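Local coordinates for protein transcription anti-terminator antagonist UpxZ (PDB 4EPZ) that probably antagonises transcription antitermination and so takes part in regulating capsular polysaccharide synthesis in Bacteroides uniformis, at residues Lys104-Thr109 against Glu123-Ile128; Leu88-Tyr92 against Glu114-Leu120; Leu67-Asn71 against Arg82-Val86; Met15-Leu19 against Leu37-Val41. One frame throughout, in Å; residues are numbered along the deposited sequence.

Contact 1: Lys104-Thr109 against Glu123-Ile128; sequences KMRLLT and EAHQLI
Leu108, in the m,t rotamer and with its CA-CB bond toward the other helix, lies over Ala124: CB of Leu108 is 4.0 Å from CB of Ala124, and their CA atoms, at 5.9 Å, form the nearest backbone pair. That close passage is possible because Ala124 is so small. Both segments are regular helix, running 149° apart in direction with axes 9.5 Å apart at closest approach, the crossing of a nearly antiparallel helical hairpin. Leu127 CD1 reaches back to Leu108 CD1 (4.0 Å) and Met105 CB (3.9 Å). Met105, a selenomethionine with chi1 t and chi2 p, swings its end inward, so that SE sits 4.0 Å from Ala124 CB and CE 3.6 Å from Ile128 CG1. At one margin an all-trans Lys104 extends NZ to Glu123 OE2 in a salt bridge of 3.3 Å, its hydrogen bond weak; the stronger partner of Lys104 NZ is Leu98 O. Water 1 joins the same two side chains, 2.7 Å from Lys104 NZ and 2.5 Å from Glu123 OE2. Helix 138-152 packs beside the pair through Ile143, which touches Met105 and Thr109, and helix 56-72 meets Leu107 through Leu64.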
loop_
_atom_site.group_PDB
_atom_site.type_symbol
_atom_site.label_atom_id
_atom_site.label_comp_id
_atom_site.label_asym_id
_atom_site.label_seq_id
_atom_site.Cartn_x
_atom_site.Cartn_y
_atom_site.Cartn_z
ATOM N N LYS A 104 -8.166 -5.255 3.622
ATOM C CA LYS A 104 -7.419 -5.609 4.846
ATOM C C LYS A 104 -6.148 -6.346 4.443
ATOM O O LYS A 104 -5.069 -6.030 4.972
ATOM C CB LYS A 104 -8.284 -6.426 5.809
ATOM C CG LYS A 104 -7.557 -6.607 7.149
ATOM C CD LYS A 104 -8.453 -7.264 8.180
ATOM C CE LYS A 104 -7.772 -7.149 9.519
ATOM N NZ LYS A 104 -8.644 -7.661 10.615
HETATM N N MSE A 105 -6.246 -7.260 3.466
HETATM C CA MSE A 105 -5.053 -7.971 2.984
HETATM C C MSE A 105 -3.990 -6.980 2.439
HETATM O O MSE A 105 -2.801 -7.086 2.756
HETATM C CB MSE A 105 -5.441 -8.949 1.872
HETATM C CG MSE A 105 -4.243 -9.705 1.316
HETATM SE SE MSE A 105 -3.498 -10.935 2.676
HETATM C CE MSE A 105 -1.825 -11.275 1.612
ATOM N N ARG A 106 -4.432 -6.022 1.636
ATOM C CA ARG A 106 -3.518 -5.012 1.065
ATOM C C ARG A 106 -2.905 -4.147 2.166
ATOM O O ARG A 106 -1.713 -3.872 2.118
ATOM C CB ARG A 106 -4.260 -4.159 0.022
ATOM C CG ARG A 106 -4.564 -5.007 -1.235
ATOM C CD ARG A 106 -5.553 -4.288 -2.110
ATOM N NE ARG A 106 -5.524 -4.830 -3.478
ATOM C CZ ARG A 106 -6.362 -4.450 -4.444
ATOM N NH1 ARG A 106 -7.330 -3.580 -4.188
ATOM N NH2 ARG A 106 -6.264 -4.972 -5.661
ATOM N N LEU A 107 -3.683 -3.790 3.190
ATOM C CA LEU A 107 -3.138 -2.966 4.279
ATOM C C LEU A 107 -2.103 -3.780 5.082
ATOM O O LEU A 107 -1.055 -3.254 5.484
ATOM C CB LEU A 107 -4.248 -2.489 5.204
ATOM C CG LEU A 107 -5.096 -1.342 4.673
ATOM C CD1 LEU A 107 -6.372 -1.208 5.523
ATOM C CD2 LEU A 107 -4.323 -0.005 4.748
ATOM N N LEU A 108 -2.416 -5.051 5.351
ATOM C CA LEU A 108 -1.454 -5.900 6.085
ATOM C C LEU A 108 -0.169 -6.046 5.296
ATOM O O LEU A 108 0.906 -5.957 5.894
ATOM C CB LEU A 108 -2.013 -7.297 6.369
ATOM C CG LEU A 108 -3.172 -7.412 7.372
ATOM C CD1 LEU A 108 -3.915 -8.732 7.140
ATOM C CD2 LEU A 108 -2.631 -7.335 8.833
ATOM N N THR A 109 -0.263 -6.209 3.950
ATOM C CA THR A 109 0.917 -6.439 3.124
ATOM C C THR A 109 1.753 -5.160 3.036
ATOM O O THR A 109 2.970 -5.192 3.241
ATOM C CB THR A 109 0.482 -6.978 1.754
ATOM O OG1 THR A 109 -0.222 -8.185 1.988
ATOM C CG2 THR A 109 1.676 -7.222 0.847
ATOM N N GLU A 123 -0.711 -12.456 10.187
ATOM C CA GLU A 123 -2.129 -12.233 9.935
ATOM C C GLU A 123 -2.444 -12.278 8.416
ATOM O O GLU A 123 -3.455 -12.859 8.020
ATOM C CB GLU A 123 -2.540 -10.903 10.538
ATOM C CG GLU A 123 -4.030 -10.685 10.429
ATOM C CD GLU A 123 -4.566 -9.540 11.256
ATOM O OE1 GLU A 123 -3.788 -8.916 12.015
ATOM O OE2 GLU A 123 -5.784 -9.279 11.151
ATOM N N ALA A 124 -1.555 -11.716 7.575
ATOM C CA ALA A 124 -1.701 -11.747 6.128
ATOM C C ALA A 124 -1.709 -13.208 5.618
ATOM O O ALA A 124 -2.579 -13.547 4.810
ATOM C CB ALA A 124 -0.574 -10.958 5.473
ATOM N N HIS A 125 -0.809 -14.087 6.136
ATOM C CA HIS A 125 -0.840 -15.504 5.719
ATOM C C HIS A 125 -2.124 -16.219 6.169
ATOM O O HIS A 125 -2.603 -17.094 5.449
ATOM C CB HIS A 125 0.403 -16.255 6.189
ATOM C CG HIS A 125 1.576 -15.944 5.319
ATOM N ND1 HIS A 125 1.660 -16.431 4.020
ATOM C CD2 HIS A 125 2.607 -15.102 5.534
ATOM C CE1 HIS A 125 2.769 -15.922 3.514
ATOM N NE2 HIS A 125 3.392 -15.139 4.403
ATOM N N GLN A 126 -2.702 -15.828 7.317
ATOM C CA GLN A 126 -3.953 -16.414 7.796
ATOM C C GLN A 126 -5.103 -16.035 6.861
ATOM O O GLN A 126 -5.983 -16.859 6.599
ATOM C CB GLN A 126 -4.252 -15.984 9.242
ATOM C CG GLN A 126 -3.403 -16.718 10.281
ATOM C CD GLN A 126 -3.715 -16.290 11.699
ATOM O OE1 GLN A 126 -3.668 -15.107 12.042
ATOM N NE2 GLN A 126 -4.005 -17.251 12.566
ATOM N N LEU A 127 -5.084 -14.791 6.331
ATOM C CA LEU A 127 -6.117 -14.346 5.392
ATOM C C LEU A 127 -6.004 -15.138 4.096
ATOM O O LEU A 127 -7.010 -15.623 3.554
ATOM C CB LEU A 127 -5.972 -12.852 5.095
ATOM C CG LEU A 127 -6.955 -11.907 5.727
ATOM C CD1 LEU A 127 -6.838 -10.548 5.100
ATOM C CD2 LEU A 127 -8.423 -12.437 5.637
ATOM N N ILE A 128 -4.762 -15.340 3.631
ATOM C CA ILE A 128 -4.519 -16.106 2.398
ATOM C C ILE A 128 -5.133 -17.512 2.531
ATOM O O ILE A 128 -5.785 -17.994 1.594
ATOM C CB ILE A 128 -2.993 -16.192 2.045
ATOM C CG1 ILE A 128 -2.461 -14.823 1.595
ATOM C CG2 ILE A 128 -2.737 -17.219 0.914
ATOM C CD1 ILE A 128 -0.849 -14.747 1.466
HETATM O O HOH W 1 -7.030 -7.829 12.749
#

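Contact 2: Leu88-Tyr92 against Glu114-Leu120; sequences LDRIY and ETYDEEL
Tyr92 OH donates a short hydrogen bond, 2.6 Å, to OD2 of Asp117, the very residue that N-caps helix 118-129. The other carboxylate oxygen does the capping: Asp117 OD1 accepts from Glu119 N at 3.0 Å. One aspartate thus ties the end of helix 80-92 to the start of another helix. Segment 88-92 is helical; in 114-120, helix 102-115 ends at Thr115, Tyr116 takes positive phi (54/37), Asp117 is extended (-76/111) and helix resumes at Glu118. An ST turn sharpens this corner, Thr115 OG1 (chi1 p) accepting from Asp117 N at 3.0 Å, while the same OG1 also bonds Gly111 O. Tyr92 (chi1 -86°, chi2 -76°) points its CA-CB bond sideways and brings its ring end across, its OH 3.7 Å from Thr115 CG2 and 3.6 Å from Leu120 CD1. One turn earlier Leu88, m,t, sets CD1 3.6 Å from Glu114 CB and 4.1 Å from Thr115 CG2. The closest CA pairs are Leu88 with Glu114 (8.1 Å) and Tyr92 with Leu120 (9.9 Å). Helix 56-72 backs the contact where Cys63 and Leu67 touch Ile91, and Leu120 continues onto Leu108 and Tyr112 of helix 102-115.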
loop_
_atom_site.group_PDB
_atom_site.type_symbol
_atom_site.label_atom_id
_atom_site.label_comp_id
_atom_site.label_asym_id
_atom_site.label_seq_id
_atom_site.Cartn_x
_atom_site.Cartn_y
_atom_site.Cartn_z
ATOM N N LEU A 88 1.072 4.742 8.783
ATOM C CA LEU A 88 1.167 3.457 9.462
ATOM C C LEU A 88 0.482 3.487 10.835
ATOM O O LEU A 88 -0.254 2.552 11.180
ATOM C CB LEU A 88 2.627 3.043 9.624
ATOM C CG LEU A 88 3.288 2.592 8.350
ATOM C CD1 LEU A 88 4.811 2.653 8.508
ATOM C CD2 LEU A 88 2.815 1.179 7.903
ATOM N N ASP A 89 0.671 4.576 11.578
ATOM C CA ASP A 89 0.040 4.710 12.901
ATOM C C ASP A 89 -1.488 4.713 12.760
ATOM O O ASP A 89 -2.190 4.014 13.512
ATOM C CB ASP A 89 0.537 6.000 13.576
ATOM C CG ASP A 89 0.045 6.135 14.981
ATOM O OD1 ASP A 89 0.458 5.318 15.829
ATOM O OD2 ASP A 89 -0.714 7.088 15.247
ATOM N N ARG A 90 -1.995 5.410 11.739
ATOM C CA ARG A 90 -3.444 5.407 11.479
ATOM C C ARG A 90 -3.938 3.991 11.137
ATOM O O ARG A 90 -5.049 3.602 11.547
ATOM C CB ARG A 90 -3.773 6.390 10.351
ATOM C CG ARG A 90 -3.634 7.862 10.799
ATOM C CD ARG A 90 -3.621 8.779 9.579
ATOM N NE ARG A 90 -4.840 8.643 8.777
ATOM C CZ ARG A 90 -5.084 9.321 7.660
ATOM N NH1 ARG A 90 -4.209 10.212 7.211
ATOM N NH2 ARG A 90 -6.208 9.122 6.991
ATOM N N ILE A 91 -3.116 3.207 10.392
ATOM C CA ILE A 91 -3.514 1.836 10.037
ATOM C C ILE A 91 -3.521 0.937 11.280
ATOM O O ILE A 91 -4.471 0.172 11.462
ATOM C CB ILE A 91 -2.585 1.294 8.933
ATOM C CG1 ILE A 91 -2.803 2.074 7.605
ATOM C CG2 ILE A 91 -2.772 -0.204 8.757
ATOM C CD1 ILE A 91 -1.657 1.818 6.585
ATOM N N TYR A 92 -2.477 1.004 12.132
ATOM C CA TYR A 92 -2.453 0.183 13.344
ATOM C C TYR A 92 -3.668 0.495 14.247
ATOM O O TYR A 92 -4.200 -0.417 14.863
ATOM C CB TYR A 92 -1.162 0.418 14.127
ATOM C CG TYR A 92 0.009 -0.433 13.681
ATOM C CD1 TYR A 92 0.091 -1.781 14.027
ATOM C CD2 TYR A 92 1.087 0.131 12.998
ATOM C CE1 TYR A 92 1.195 -2.557 13.671
ATOM C CE2 TYR A 92 2.194 -0.634 12.636
ATOM C CZ TYR A 92 2.233 -1.983 12.957
ATOM O OH TYR A 92 3.346 -2.706 12.641
ATOM N N GLU A 114 6.624 -1.846 5.221
ATOM C CA GLU A 114 7.183 -0.644 5.856
ATOM C C GLU A 114 7.778 -0.906 7.221
ATOM O O GLU A 114 8.613 -0.124 7.673
ATOM C CB GLU A 114 6.099 0.416 6.035
ATOM C CG GLU A 114 5.668 1.054 4.722
ATOM C CD GLU A 114 6.660 2.009 4.084
ATOM O OE1 GLU A 114 7.561 2.514 4.792
ATOM O OE2 GLU A 114 6.558 2.221 2.857
ATOM N N THR A 115 7.353 -1.969 7.885
ATOM C CA THR A 115 7.734 -2.240 9.271
ATOM C C THR A 115 8.518 -3.507 9.496
ATOM O O THR A 115 9.243 -3.598 10.516
ATOM C CB THR A 115 6.437 -2.378 10.112
ATOM O OG1 THR A 115 5.639 -3.466 9.592
ATOM C CG2 THR A 115 5.583 -1.085 10.112
ATOM N N TYR A 116 8.292 -4.530 8.624
ATOM C CA TYR A 116 8.749 -5.892 8.797
ATOM C C TYR A 116 8.259 -6.402 10.166
ATOM O O TYR A 116 8.970 -7.130 10.865
ATOM C CB TYR A 116 10.261 -6.059 8.575
ATOM C CG TYR A 116 10.513 -6.116 7.094
ATOM C CD1 TYR A 116 10.252 -7.278 6.372
ATOM C CD2 TYR A 116 10.848 -4.970 6.381
ATOM C CE1 TYR A 116 10.333 -7.305 4.990
ATOM C CE2 TYR A 116 10.981 -5.002 4.994
ATOM C CZ TYR A 116 10.688 -6.163 4.304
ATOM O OH TYR A 116 10.830 -6.233 2.941
ATOM N N ASP A 117 7.025 -5.988 10.556
ATOM C CA ASP A 117 6.352 -6.466 11.770
ATOM C C ASP A 117 5.851 -7.881 11.451
ATOM O O ASP A 117 4.906 -8.040 10.670
ATOM C CB ASP A 117 5.216 -5.518 12.143
ATOM C CG ASP A 117 4.350 -5.915 13.320
ATOM O OD1 ASP A 117 4.589 -7.002 13.905
ATOM O OD2 ASP A 117 3.510 -5.107 13.719
ATOM N N GLU A 118 6.455 -8.907 12.085
ATOM C CA GLU A 118 6.107 -10.301 11.799
ATOM C C GLU A 118 4.628 -10.617 12.136
ATOM O O GLU A 118 4.049 -11.519 11.529
ATOM C CB GLU A 118 7.071 -11.258 12.512
ATOM C CG GLU A 118 8.482 -11.212 11.924
ATOM C CD GLU A 118 8.695 -11.549 10.451
ATOM O OE1 GLU A 118 7.763 -12.074 9.794
ATOM O OE2 GLU A 118 9.810 -11.279 9.948
ATOM N N GLU A 119 3.990 -9.842 13.025
ATOM C CA GLU A 119 2.574 -10.072 13.331
ATOM C C GLU A 119 1.704 -9.717 12.127
ATOM O O GLU A 119 0.658 -10.343 11.918
ATOM C CB GLU A 119 2.116 -9.260 14.549
ATOM C CG GLU A 119 2.810 -9.655 15.840
ATOM C CD GLU A 119 2.368 -8.910 17.092
ATOM O OE1 GLU A 119 1.802 -7.798 16.973
ATOM O OE2 GLU A 119 2.621 -9.431 18.201
ATOM N N LEU A 120 2.121 -8.692 11.334
ATOM C CA LEU A 120 1.348 -8.326 10.145
ATOM C C LEU A 120 1.477 -9.431 9.069
ATOM O O LEU A 120 0.446 -9.839 8.527
ATOM C CB LEU A 120 1.764 -6.959 9.592
ATOM C CG LEU A 120 1.549 -5.756 10.522
ATOM C CD1 LEU A 120 1.967 -4.464 9.791
ATOM C CD2 LEU A 120 0.105 -5.637 11.015
#

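Contact 3: Leu67-Asn71 against Arg82-Val86; sequences LMGYN and RKKQV
This is a buried helix-helix contact near the middle of the chain, made largely by long side chains with polar ends, between the closing turns of helix 56-72 and the opening turns of helix 80-92. The two segments are regular helix, their directions 164° apart and their axes 10.3 Å apart at closest approach; the nearest CA atoms belong to Leu67 and Lys84, at 6.4 Å. Lys84 (m,t,m,t) fills the gap with its aliphatic chain: its CD is 4.1 Å from Leu67 CD1 and its CG 4.1 Å from Tyr70 CB. The ammonium group then reaches the other helix, where Lys84 NZ makes a weak 3.3 Å hydrogen bond to Asn71 OD1. Consecutive in the chain and almost antiparallel, the helices form an alpha-alpha hairpin within the all-helical UpxZ fold. Asn71 is held by its own helix, ND2 donating to Leu67 O at 2.8 Å, and both Asn71 ND2 and Lys84 NZ also bind Glu114 of helix 102-115, the lysine in a salt bridge. Water 2 accepts from Lys84 NZ at 2.9 Å and donates weakly to Tyr70 O at 3.4 Å. The side chain of Lys84 comes within about 4 Å of a bound calcium ion. Tyr70, chi1 m, comes alongside Lys83, with Tyr70 OH 3.4 Å from Lys83 CD; the hydroxyl and Lys83 NZ share Asp46 OD1 of helix 32-49 as partner.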
loop_
_atom_site.group_PDB
_atom_site.type_symbol
_atom_site.label_atom_id
_atom_site.label_comp_id
_atom_site.label_asym_id
_atom_site.label_seq_id
_atom_site.Cartn_x
_atom_site.Cartn_y
_atom_site.Cartn_z
ATOM N N LEU A 67 -0.402 5.115 1.468
ATOM C CA LEU A 67 0.798 4.273 1.558
ATOM C C LEU A 67 1.249 3.849 0.176
ATOM O O LEU A 67 2.448 3.870 -0.137
ATOM C CB LEU A 67 0.527 3.034 2.439
ATOM C CG LEU A 67 1.704 2.437 3.195
ATOM C CD1 LEU A 67 2.591 3.529 3.842
ATOM C CD2 LEU A 67 1.191 1.422 4.245
HETATM N N MSE A 68 0.285 3.434 -0.653
HETATM C CA MSE A 68 0.571 3.051 -2.039
HETATM C C MSE A 68 1.133 4.245 -2.846
HETATM O O MSE A 68 2.144 4.085 -3.544
HETATM C CB MSE A 68 -0.682 2.492 -2.717
HETATM C CG MSE A 68 -1.075 1.155 -2.141
HETATM SE SE MSE A 68 -2.549 0.391 -3.125
HETATM C CE MSE A 68 -1.670 0.109 -4.841
ATOM N N GLY A 69 0.505 5.420 -2.691
ATOM C CA GLY A 69 0.874 6.651 -3.386
ATOM C C GLY A 69 2.296 7.069 -3.082
ATOM O O GLY A 69 3.110 7.239 -3.995
ATOM N N TYR A 70 2.617 7.195 -1.779
ATOM C CA TYR A 70 3.970 7.598 -1.376
ATOM C C TYR A 70 5.020 6.509 -1.709
ATOM O O TYR A 70 6.180 6.846 -1.963
ATOM C CB TYR A 70 4.021 7.993 0.101
ATOM C CG TYR A 70 3.384 9.339 0.403
ATOM C CD1 TYR A 70 3.796 10.495 -0.256
ATOM C CD2 TYR A 70 2.394 9.461 1.373
ATOM C CE1 TYR A 70 3.199 11.737 0.004
ATOM C CE2 TYR A 70 1.801 10.699 1.654
ATOM C CZ TYR A 70 2.211 11.830 0.971
ATOM O OH TYR A 70 1.630 13.040 1.251
ATOM N N ASN A 71 4.624 5.228 -1.791
ATOM C CA ASN A 71 5.589 4.215 -2.212
ATOM C C ASN A 71 5.762 4.220 -3.715
ATOM O O ASN A 71 6.853 3.916 -4.180
ATOM C CB ASN A 71 5.195 2.812 -1.763
ATOM C CG ASN A 71 5.736 2.534 -0.386
ATOM O OD1 ASN A 71 6.959 2.366 -0.190
ATOM N ND2 ASN A 71 4.880 2.677 0.611
ATOM N N ARG A 82 8.591 10.465 7.192
ATOM C CA ARG A 82 7.814 10.879 8.367
ATOM C C ARG A 82 6.297 10.689 8.075
ATOM O O ARG A 82 5.567 10.153 8.914
ATOM C CB ARG A 82 8.102 12.344 8.703
ATOM C CG ARG A 82 7.369 12.819 9.979
ATOM C CD ARG A 82 7.427 14.331 10.170
ATOM N NE ARG A 82 6.697 15.041 9.115
ATOM C CZ ARG A 82 5.376 15.171 9.046
ATOM N NH1 ARG A 82 4.601 14.692 10.015
ATOM N NH2 ARG A 82 4.818 15.804 8.020
ATOM N N LYS A 83 5.816 11.152 6.893
ATOM C CA LYS A 83 4.394 11.006 6.525
ATOM C C LYS A 83 3.969 9.516 6.467
ATOM O O LYS A 83 2.856 9.184 6.889
ATOM C CB LYS A 83 4.078 11.695 5.186
ATOM C CG LYS A 83 4.205 13.221 5.208
ATOM C CD LYS A 83 3.804 13.739 3.809
ATOM C CE LYS A 83 3.997 15.222 3.641
ATOM N NZ LYS A 83 4.212 15.553 2.210
ATOM N N LYS A 84 4.850 8.612 5.987
ATOM C CA LYS A 84 4.499 7.194 5.942
ATOM C C LYS A 84 4.275 6.647 7.350
ATOM O O LYS A 84 3.344 5.878 7.558
ATOM C CB LYS A 84 5.545 6.370 5.195
ATOM C CG LYS A 84 5.449 6.638 3.704
ATOM C CD LYS A 84 6.064 5.534 2.879
ATOM C CE LYS A 84 7.562 5.516 2.953
ATOM N NZ LYS A 84 8.129 4.434 2.087
ATOM N N GLN A 85 5.048 7.117 8.336
ATOM C CA GLN A 85 4.862 6.654 9.714
ATOM C C GLN A 85 3.558 7.169 10.275
ATOM O O GLN A 85 2.881 6.432 10.987
ATOM C CB GLN A 85 6.039 7.035 10.602
ATOM C CG GLN A 85 7.305 6.284 10.115
ATOM C CD GLN A 85 8.221 6.117 11.269
ATOM O OE1 GLN A 85 8.577 7.088 11.927
ATOM N NE2 GLN A 85 8.523 4.889 11.611
ATOM N N VAL A 86 3.159 8.426 9.933
ATOM C CA VAL A 86 1.826 8.911 10.350
ATOM C C VAL A 86 0.727 7.953 9.810
ATOM O O VAL A 86 -0.210 7.597 10.527
ATOM C CB VAL A 86 1.603 10.379 9.871
ATOM C CG1 VAL A 86 0.163 10.849 10.161
ATOM C CG2 VAL A 86 2.646 11.321 10.501
HETATM O O HOH W 2 8.917 5.450 -0.459
#

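Contact 4: Met15-Leu19 against Leu37-Val41; sequences MAHEL and LNKEV
Two regular helical segments, one from helix 5-20 and one from helix 32-49, cross with their N-to-C directions 148° apart and their axes 10.2 Å apart at closest approach. They make a splayed antiparallel pair at the N-terminal end of the all-helical UpxZ fold. The nearest CA pairs are Ala16 with Val41 (6.4 Å) and Leu19 with Leu37 (7.3 Å). The interface is mostly apolar. Leu19 (t,p) points its CA-CB bond toward the other helix, CD1 lying 3.9 Å from Leu37 CD2 and CD2 3.7 Å from Val41 CG2. One turn earlier the selenomethionine Met15, extended through chi1 and chi2 (both t), sets CG 3.6 Å from Val41 CG2 and 3.9 Å from Leu37 CD1. Helix 56-72 adjoins the pair, its Ala72 touching Ala16 and Leu19. Glu40, whose OE2 is salt-bridged to Arg44 NE, borders the apolar patch, and there Met15 CE approaches Glu40 OE2 to 3.3 Å.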
loop_
_atom_site.group_PDB
_atom_site.type_symbol
_atom_site.label_atom_id
_atom_site.label_comp_id
_atom_site.label_asym_id
_atom_site.label_seq_id
_atom_site.Cartn_x
_atom_site.Cartn_y
_atom_site.Cartn_z
HETATM N N MSE A 15 -4.061 4.661 -9.611
HETATM C CA MSE A 15 -2.927 5.346 -10.242
HETATM C C MSE A 15 -1.600 4.876 -9.679
HETATM O O MSE A 15 -0.654 4.667 -10.458
HETATM C CB MSE A 15 -3.050 6.857 -10.108
HETATM C CG MSE A 15 -2.205 7.581 -11.129
HETATM SE SE MSE A 15 -2.501 9.460 -11.065
HETATM C CE MSE A 15 -4.118 9.542 -12.243
ATOM N N ALA A 16 -1.528 4.685 -8.339
ATOM C CA ALA A 16 -0.298 4.217 -7.713
ATOM C C ALA A 16 0.019 2.801 -8.213
ATOM O O ALA A 16 1.167 2.503 -8.533
ATOM C CB ALA A 16 -0.421 4.243 -6.185
ATOM N N HIS A 17 -1.010 1.948 -8.323
ATOM C CA HIS A 17 -0.831 0.597 -8.852
ATOM C C HIS A 17 -0.292 0.633 -10.290
ATOM O O HIS A 17 0.656 -0.077 -10.602
ATOM C CB HIS A 17 -2.156 -0.176 -8.825
ATOM C CG HIS A 17 -2.003 -1.577 -9.308
ATOM N ND1 HIS A 17 -2.319 -1.922 -10.603
ATOM C CD2 HIS A 17 -1.514 -2.667 -8.668
ATOM C CE1 HIS A 17 -2.054 -3.217 -10.702
ATOM N NE2 HIS A 17 -1.589 -3.712 -9.562
ATOM N N GLU A 18 -0.904 1.471 -11.131
ATOM C CA GLU A 18 -0.552 1.678 -12.546
ATOM C C GLU A 18 0.922 2.054 -12.666
ATOM O O GLU A 18 1.658 1.485 -13.478
ATOM C CB GLU A 18 -1.438 2.790 -13.154
ATOM C CG GLU A 18 -1.165 3.075 -14.628
ATOM C CD GLU A 18 -1.900 4.237 -15.279
ATOM O OE1 GLU A 18 -2.636 4.967 -14.575
ATOM O OE2 GLU A 18 -1.717 4.427 -16.502
ATOM N N LEU A 19 1.344 3.006 -11.829
ATOM C CA LEU A 19 2.702 3.512 -11.822
ATOM C C LEU A 19 3.691 2.411 -11.425
ATOM O O LEU A 19 4.718 2.255 -12.085
ATOM C CB LEU A 19 2.785 4.727 -10.876
ATOM C CG LEU A 19 4.113 5.471 -10.730
ATOM C CD1 LEU A 19 4.781 5.790 -12.103
ATOM C CD2 LEU A 19 3.907 6.741 -9.937
ATOM N N LEU A 37 3.180 11.649 -14.397
ATOM C CA LEU A 37 2.529 10.572 -13.663
ATOM C C LEU A 37 3.096 10.441 -12.239
ATOM O O LEU A 37 2.324 10.255 -11.291
ATOM C CB LEU A 37 2.664 9.237 -14.408
ATOM C CG LEU A 37 1.803 8.071 -13.866
ATOM C CD1 LEU A 37 0.309 8.394 -13.936
ATOM C CD2 LEU A 37 2.060 6.788 -14.645
ATOM N N ASN A 38 4.436 10.520 -12.092
ATOM C CA ASN A 38 5.036 10.453 -10.763
ATOM C C ASN A 38 4.634 11.661 -9.955
ATOM O O ASN A 38 4.399 11.522 -8.752
ATOM C CB ASN A 38 6.559 10.356 -10.827
ATOM C CG ASN A 38 7.009 8.951 -10.972
ATOM O OD1 ASN A 38 7.144 8.219 -9.994
ATOM N ND2 ASN A 38 7.203 8.533 -12.205
ATOM N N LYS A 39 4.539 12.844 -10.624
ATOM C CA LYS A 39 4.167 14.108 -9.988
ATOM C C LYS A 39 2.704 14.062 -9.564
ATOM O O LYS A 39 2.376 14.485 -8.466
ATOM C CB LYS A 39 4.436 15.309 -10.934
ATOM C CG LYS A 39 4.092 16.698 -10.371
ATOM C CD LYS A 39 4.895 17.084 -9.124
ATOM C CE LYS A 39 4.725 18.540 -8.752
ATOM N NZ LYS A 39 5.477 19.447 -9.661
ATOM N N GLU A 40 1.836 13.573 -10.446
ATOM C CA GLU A 40 0.409 13.503 -10.148
ATOM C C GLU A 40 0.137 12.584 -8.953
ATOM O O GLU A 40 -0.704 12.918 -8.113
ATOM C CB GLU A 40 -0.401 13.040 -11.338
ATOM C CG GLU A 40 -1.880 13.273 -11.075
ATOM C CD GLU A 40 -2.845 12.988 -12.199
ATOM O OE1 GLU A 40 -2.404 12.870 -13.367
ATOM O OE2 GLU A 40 -4.053 12.858 -11.897
ATOM N N VAL A 41 0.832 11.432 -8.881
ATOM C CA VAL A 41 0.666 10.522 -7.730
ATOM C C VAL A 41 1.127 11.252 -6.443
ATOM O O VAL A 41 0.419 11.199 -5.436
ATOM C CB VAL A 41 1.358 9.146 -7.925
ATOM C CG1 VAL A 41 1.425 8.352 -6.618
ATOM C CG2 VAL A 41 0.647 8.325 -9.011
#

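Along the chain, contact 4 closes before contact 3 opens, and contact 3 before contacts 1 and 2, whose segments alternate. Contacts 1 and 2 share helices 102-115 and 118-129, with centres about 11 Å apart, and meet through Leu107 on Ile91 and Leu108 on Leu120. Helix 80-92 links contacts 2 and 3, centres about 12 Å apart, where Glu114 OE2 lies 2.8 Å from both Lys84 NZ and Asn71 ND2. Contacts 3 and 4, centres about 14 Å apart, touch as Ala16 packs on Met68 and Gly69, and Val41 on Gly69. Touching in turn, the four run as a series of packed helices from contact 1 to contact 4, centres about 24 Å apart on opposite sides of the chain's centre.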